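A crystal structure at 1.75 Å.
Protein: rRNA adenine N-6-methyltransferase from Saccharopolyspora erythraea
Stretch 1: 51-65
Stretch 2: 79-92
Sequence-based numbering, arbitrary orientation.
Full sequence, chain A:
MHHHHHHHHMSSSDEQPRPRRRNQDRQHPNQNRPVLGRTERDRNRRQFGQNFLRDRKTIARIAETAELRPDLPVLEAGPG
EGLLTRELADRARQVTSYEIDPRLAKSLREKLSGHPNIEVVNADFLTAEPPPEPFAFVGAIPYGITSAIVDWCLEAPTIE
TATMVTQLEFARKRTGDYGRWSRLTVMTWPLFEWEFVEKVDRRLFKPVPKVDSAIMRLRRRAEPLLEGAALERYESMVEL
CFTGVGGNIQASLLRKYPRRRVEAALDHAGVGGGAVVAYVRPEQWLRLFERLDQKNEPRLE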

# COMPACT_ATOMS: atom_id res chain seq x y z
N ASN A 51 -17.57 9.91 -1.77
CA ASN A 51 -17.21 10.42 -0.46
C ASN A 51 -16.03 11.40 -0.56
O ASN A 51 -14.96 11.04 -1.04
CB ASN A 51 -16.86 9.28 0.49
CG ASN A 51 -18.02 8.33 0.70
OD1 ASN A 51 -19.17 8.75 0.80
ND2 ASN A 51 -17.72 7.04 0.76
N PHE A 52 -16.25 12.63 -0.10
CA PHE A 52 -15.29 13.71 -0.24
C PHE A 52 -14.82 14.15 1.13
O PHE A 52 -15.62 14.63 1.94
CB PHE A 52 -15.91 14.88 -1.00
CG PHE A 52 -16.39 14.52 -2.38
CD1 PHE A 52 -17.59 13.84 -2.55
CD2 PHE A 52 -15.65 14.86 -3.50
CE1 PHE A 52 -18.03 13.50 -3.81
CE2 PHE A 52 -16.10 14.53 -4.77
CZ PHE A 52 -17.29 13.85 -4.92
N LEU A 53 -13.52 13.99 1.40
CA LEU A 53 -12.95 14.42 2.67
C LEU A 53 -12.89 15.94 2.72
O LEU A 53 -12.29 16.57 1.84
CB LEU A 53 -11.56 13.81 2.84
CG LEU A 53 -10.81 14.16 4.13
CD1 LEU A 53 -11.53 13.61 5.35
CD2 LEU A 53 -9.38 13.63 4.07
N ARG A 54 -13.50 16.53 3.75
CA ARG A 54 -13.53 17.98 3.91
C ARG A 54 -12.71 18.49 5.09
O ARG A 54 -12.43 19.69 5.14
CB ARG A 54 -14.98 18.46 4.09
CG ARG A 54 -15.90 18.10 2.92
CD ARG A 54 -15.61 18.95 1.70
NE ARG A 54 -15.88 20.36 1.95
CZ ARG A 54 -15.68 21.33 1.06
NH1 ARG A 54 -15.22 21.07 -0.15
NH2 ARG A 54 -15.96 22.58 1.39
N ASP A 55 -12.32 17.61 6.01
CA ASP A 55 -11.62 18.04 7.22
C ASP A 55 -10.22 18.54 6.86
O ASP A 55 -9.41 17.79 6.30
CB ASP A 55 -11.53 16.87 8.20
CG ASP A 55 -10.86 17.24 9.51
OD1 ASP A 55 -11.45 18.03 10.28
OD2 ASP A 55 -9.75 16.73 9.77
N ARG A 56 -9.95 19.81 7.17
CA ARG A 56 -8.69 20.40 6.75
C ARG A 56 -7.51 19.76 7.46
O ARG A 56 -6.43 19.60 6.87
CB ARG A 56 -8.71 21.91 7.00
CG ARG A 56 -9.73 22.67 6.13
CD ARG A 56 -9.70 24.18 6.40
NE ARG A 56 -8.35 24.72 6.28
CZ ARG A 56 -7.77 25.06 5.13
NH1 ARG A 56 -8.42 24.93 3.98
NH2 ARG A 56 -6.53 25.53 5.14
N LYS A 57 -7.69 19.37 8.73
CA LYS A 57 -6.59 18.78 9.48
C LYS A 57 -6.18 17.44 8.89
O LYS A 57 -4.99 17.12 8.80
CB LYS A 57 -6.99 18.62 10.95
CG LYS A 57 -5.92 17.97 11.82
CD LYS A 57 -6.42 17.79 13.25
CE LYS A 57 -5.39 17.10 14.13
NZ LYS A 57 -5.88 16.89 15.52
N THR A 58 -7.15 16.63 8.47
CA THR A 58 -6.83 15.34 7.87
C THR A 58 -6.17 15.53 6.51
O THR A 58 -5.20 14.84 6.18
CB THR A 58 -8.09 14.50 7.74
OG1 THR A 58 -8.72 14.43 9.03
CG2 THR A 58 -7.76 13.10 7.25
N ILE A 59 -6.67 16.47 5.71
CA ILE A 59 -6.08 16.74 4.41
C ILE A 59 -4.61 17.12 4.56
O ILE A 59 -3.74 16.62 3.84
CB ILE A 59 -6.89 17.83 3.68
CG1 ILE A 59 -8.25 17.24 3.28
CG2 ILE A 59 -6.15 18.37 2.46
CD1 ILE A 59 -9.22 18.23 2.67
N ALA A 60 -4.30 17.99 5.53
CA ALA A 60 -2.90 18.36 5.77
C ALA A 60 -2.08 17.16 6.21
O ALA A 60 -0.92 17.01 5.83
CB ALA A 60 -2.83 19.47 6.81
N ARG A 61 -2.68 16.28 7.01
CA ARG A 61 -2.00 15.07 7.46
C ARG A 61 -1.63 14.18 6.28
O ARG A 61 -0.53 13.62 6.23
CB ARG A 61 -2.89 14.32 8.45
CG ARG A 61 -2.28 13.08 9.06
CD ARG A 61 -1.20 13.44 10.05
NE ARG A 61 -0.75 12.27 10.79
CZ ARG A 61 0.30 12.26 11.60
NH1 ARG A 61 1.02 13.37 11.77
NH2 ARG A 61 0.64 11.15 12.24
N ILE A 62 -2.54 14.04 5.32
CA ILE A 62 -2.25 13.25 4.12
C ILE A 62 -1.05 13.84 3.38
O ILE A 62 -0.12 13.12 2.99
CB ILE A 62 -3.49 13.19 3.21
CG1 ILE A 62 -4.64 12.48 3.95
CG2 ILE A 62 -3.16 12.48 1.91
CD1 ILE A 62 -5.99 12.66 3.30
N ALA A 63 -1.06 15.16 3.16
CA ALA A 63 0.01 15.78 2.39
C ALA A 63 1.36 15.60 3.08
O ALA A 63 2.37 15.32 2.42
CB ALA A 63 -0.30 17.26 2.18
N GLU A 64 1.39 15.75 4.41
CA GLU A 64 2.63 15.54 5.15
C GLU A 64 3.06 14.08 5.14
O GLU A 64 4.26 13.78 5.11
CB GLU A 64 2.46 16.06 6.58
CG GLU A 64 2.22 17.57 6.65
CD GLU A 64 1.62 18.03 7.96
OE1 GLU A 64 1.04 17.19 8.69
OE2 GLU A 64 1.72 19.24 8.27
N THR A 65 2.09 13.15 5.15
CA THR A 65 2.41 11.73 5.13
C THR A 65 3.10 11.31 3.84
O THR A 65 3.87 10.34 3.83
CB THR A 65 1.13 10.91 5.32
OG1 THR A 65 0.59 11.15 6.62
CG2 THR A 65 1.37 9.42 5.14
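Stretch 2, residues 79-92: PGEGLLTRELADRA

Packing of residues 79-92 on residues 51-65 in the rRNA adenine N-6-methyltransferase. Stretch 2 opens with a type II' turn from P79 to G82, closed by G82 N to P79 O at 3.1 Å; G80 (phi 58°, psi -126°) and G82 (phi 89°, psi 5°) both have positive phi. G82 then occupies the N-cap position of a helix that begins at L83. This helix runs in the same general sense as helix 56-65, crossing it at -39° with the axes 9.3 Å apart at closest approach. The backbones come near each other at I59 and L84 (CA to CA 5.7 Å) and again one turn later at A63 and L88 (5.6 Å).

The chief bump on stretch 1 is I59, whose CB points toward stretch 2. Its CD1 meets L83 CD2 at 3.6 Å, while its CG2 lies 3.6 Å from L84 CA and 3.8 Å from E87 OE2, so the side chain fills the hollow between L83, L84 and E87. One turn on, A63 offers only a methyl, and the low relief there is occupied from stretch 2: L88 CD2 comes to 4.0 Å from A63 CA, E87 CB to 4.1 Å from A63 CB, and the guanidinium of R91 lays one face over the methyl, with R91 NH1 4.0 Å from A63 CB. That guanidinium is also held from within stretch 2, R91 NH1 donating to E87 O at 2.8 Å. L84 starts sideways, but its end comes nearer, bringing CD1 to 4.0 Å from I62 CG2 and 4.3 Å from A63 N. Beside I59, the small A60 leaves room for the carboxylate of E87, whose OE1 is 3.3 Å from A60 CA.

At the turn, the edge of the F52 ring meets bare backbone, F52 CE2 lying 3.7 Å from G80 CA. A CB on G80 would point toward stretch 1 and lie 3.1 Å from F52 CD2, so the missing side chain makes room for the ring. Next to it R54 NH1 reaches E81 CG at 3.6 Å, and R56 NH1 extends to L83 CD2 at 3.8 Å.

No hydrogen bond joins the two stretches. Opposite charges gather along the margin without forming salt bridges: R54 NH1 is 4.5 Å from E81 OE2, R56 NH2 4.6 Å from E87 OE2, and E64 OE2 4.3 Å from R91 NH2. The contact, which buries 695 Å² in total over both sides, therefore rests mainly on fit between surfaces.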

# COMPACT_ATOMS: atom_id res chain seq x y z
N PRO A 79 -9.30 12.97 -6.94
CA PRO A 79 -9.00 14.31 -6.42
C PRO A 79 -10.19 15.03 -5.80
O PRO A 79 -9.98 15.91 -4.96
CB PRO A 79 -8.49 15.06 -7.66
CG PRO A 79 -9.09 14.34 -8.82
CD PRO A 79 -9.16 12.90 -8.41
N GLY A 80 -11.41 14.68 -6.19
CA GLY A 80 -12.57 15.31 -5.57
C GLY A 80 -12.54 16.81 -5.74
O GLY A 80 -12.40 17.33 -6.86
N GLU A 81 -12.65 17.53 -4.62
CA GLU A 81 -12.76 18.99 -4.65
C GLU A 81 -11.43 19.68 -4.94
O GLU A 81 -11.43 20.86 -5.29
CB GLU A 81 -13.31 19.50 -3.32
CG GLU A 81 -14.66 18.90 -2.92
CD GLU A 81 -15.79 19.35 -3.82
OE1 GLU A 81 -15.56 20.23 -4.68
OE2 GLU A 81 -16.92 18.84 -3.66
N GLY A 82 -10.31 18.99 -4.77
CA GLY A 82 -9.02 19.54 -5.11
C GLY A 82 -8.31 20.32 -4.02
O GLY A 82 -7.25 20.89 -4.29
N LEU A 83 -8.84 20.36 -2.80
CA LEU A 83 -8.11 21.02 -1.72
C LEU A 83 -6.83 20.25 -1.40
O LEU A 83 -5.75 20.85 -1.26
CB LEU A 83 -8.98 21.14 -0.47
CG LEU A 83 -8.27 21.70 0.77
CD1 LEU A 83 -7.62 23.06 0.52
CD2 LEU A 83 -9.24 21.78 1.94
N LEU A 84 -6.91 18.93 -1.30
CA LEU A 84 -5.70 18.14 -1.13
C LEU A 84 -4.72 18.39 -2.27
O LEU A 84 -3.51 18.49 -2.04
CB LEU A 84 -6.05 16.65 -1.04
CG LEU A 84 -4.88 15.67 -1.05
CD1 LEU A 84 -3.92 15.97 0.09
CD2 LEU A 84 -5.39 14.23 -0.97
N THR A 85 -5.23 18.50 -3.50
CA THR A 85 -4.35 18.74 -4.64
C THR A 85 -3.52 20.00 -4.44
O THR A 85 -2.33 20.04 -4.77
CB THR A 85 -5.17 18.85 -5.92
OG1 THR A 85 -6.18 17.82 -5.94
CG2 THR A 85 -4.28 18.71 -7.14
N ARG A 86 -4.14 21.06 -3.90
CA ARG A 86 -3.41 22.30 -3.64
C ARG A 86 -2.29 22.08 -2.63
O ARG A 86 -1.17 22.60 -2.80
CB ARG A 86 -4.37 23.36 -3.10
CG ARG A 86 -5.52 23.74 -4.04
CD ARG A 86 -6.55 24.60 -3.31
NE ARG A 86 -7.82 24.69 -4.04
CZ ARG A 86 -8.19 25.70 -4.81
NH1 ARG A 86 -7.40 26.76 -4.98
NH2 ARG A 86 -9.37 25.67 -5.41
N GLU A 87 -2.56 21.31 -1.58
CA GLU A 87 -1.55 21.11 -0.55
C GLU A 87 -0.42 20.20 -1.03
O GLU A 87 0.73 20.39 -0.63
CB GLU A 87 -2.22 20.57 0.71
CG GLU A 87 -3.26 21.58 1.22
CD GLU A 87 -3.72 21.34 2.63
OE1 GLU A 87 -3.02 20.62 3.38
OE2 GLU A 87 -4.78 21.89 2.99
N LEU A 88 -0.72 19.25 -1.91
CA LEU A 88 0.33 18.47 -2.54
C LEU A 88 1.19 19.34 -3.45
O LEU A 88 2.42 19.20 -3.46
CB LEU A 88 -0.27 17.32 -3.35
CG LEU A 88 -1.17 16.34 -2.61
CD1 LEU A 88 -1.82 15.39 -3.60
CD2 LEU A 88 -0.37 15.59 -1.57
N ALA A 89 0.56 20.22 -4.23
CA ALA A 89 1.29 21.07 -5.16
C ALA A 89 2.19 22.08 -4.45
O ALA A 89 3.18 22.53 -5.04
CB ALA A 89 0.32 21.80 -6.08
N ASP A 90 1.87 22.44 -3.20
CA ASP A 90 2.73 23.31 -2.42
C ASP A 90 4.06 22.66 -2.05
O ASP A 90 5.02 23.38 -1.75
CB ASP A 90 2.03 23.72 -1.12
CG ASP A 90 0.98 24.79 -1.32
OD1 ASP A 90 0.97 25.44 -2.38
OD2 ASP A 90 0.17 24.99 -0.39
N ARG A 91 4.12 21.34 -2.05
CA ARG A 91 5.28 20.61 -1.53
C ARG A 91 6.05 19.84 -2.60
O ARG A 91 7.25 19.65 -2.44
CB ARG A 91 4.83 19.63 -0.44
CG ARG A 91 4.17 20.29 0.77
CD ARG A 91 3.38 19.28 1.60
NE ARG A 91 2.98 19.81 2.91
CZ ARG A 91 1.93 20.61 3.10
NH1 ARG A 91 1.17 20.99 2.09
NH2 ARG A 91 1.65 21.04 4.33
N ALA A 92 5.38 19.41 -3.66
CA ALA A 92 5.98 18.56 -4.68
C ALA A 92 6.36 19.37 -5.92
O ALA A 92 5.95 20.52 -6.09
CB ALA A 92 5.00 17.44 -5.08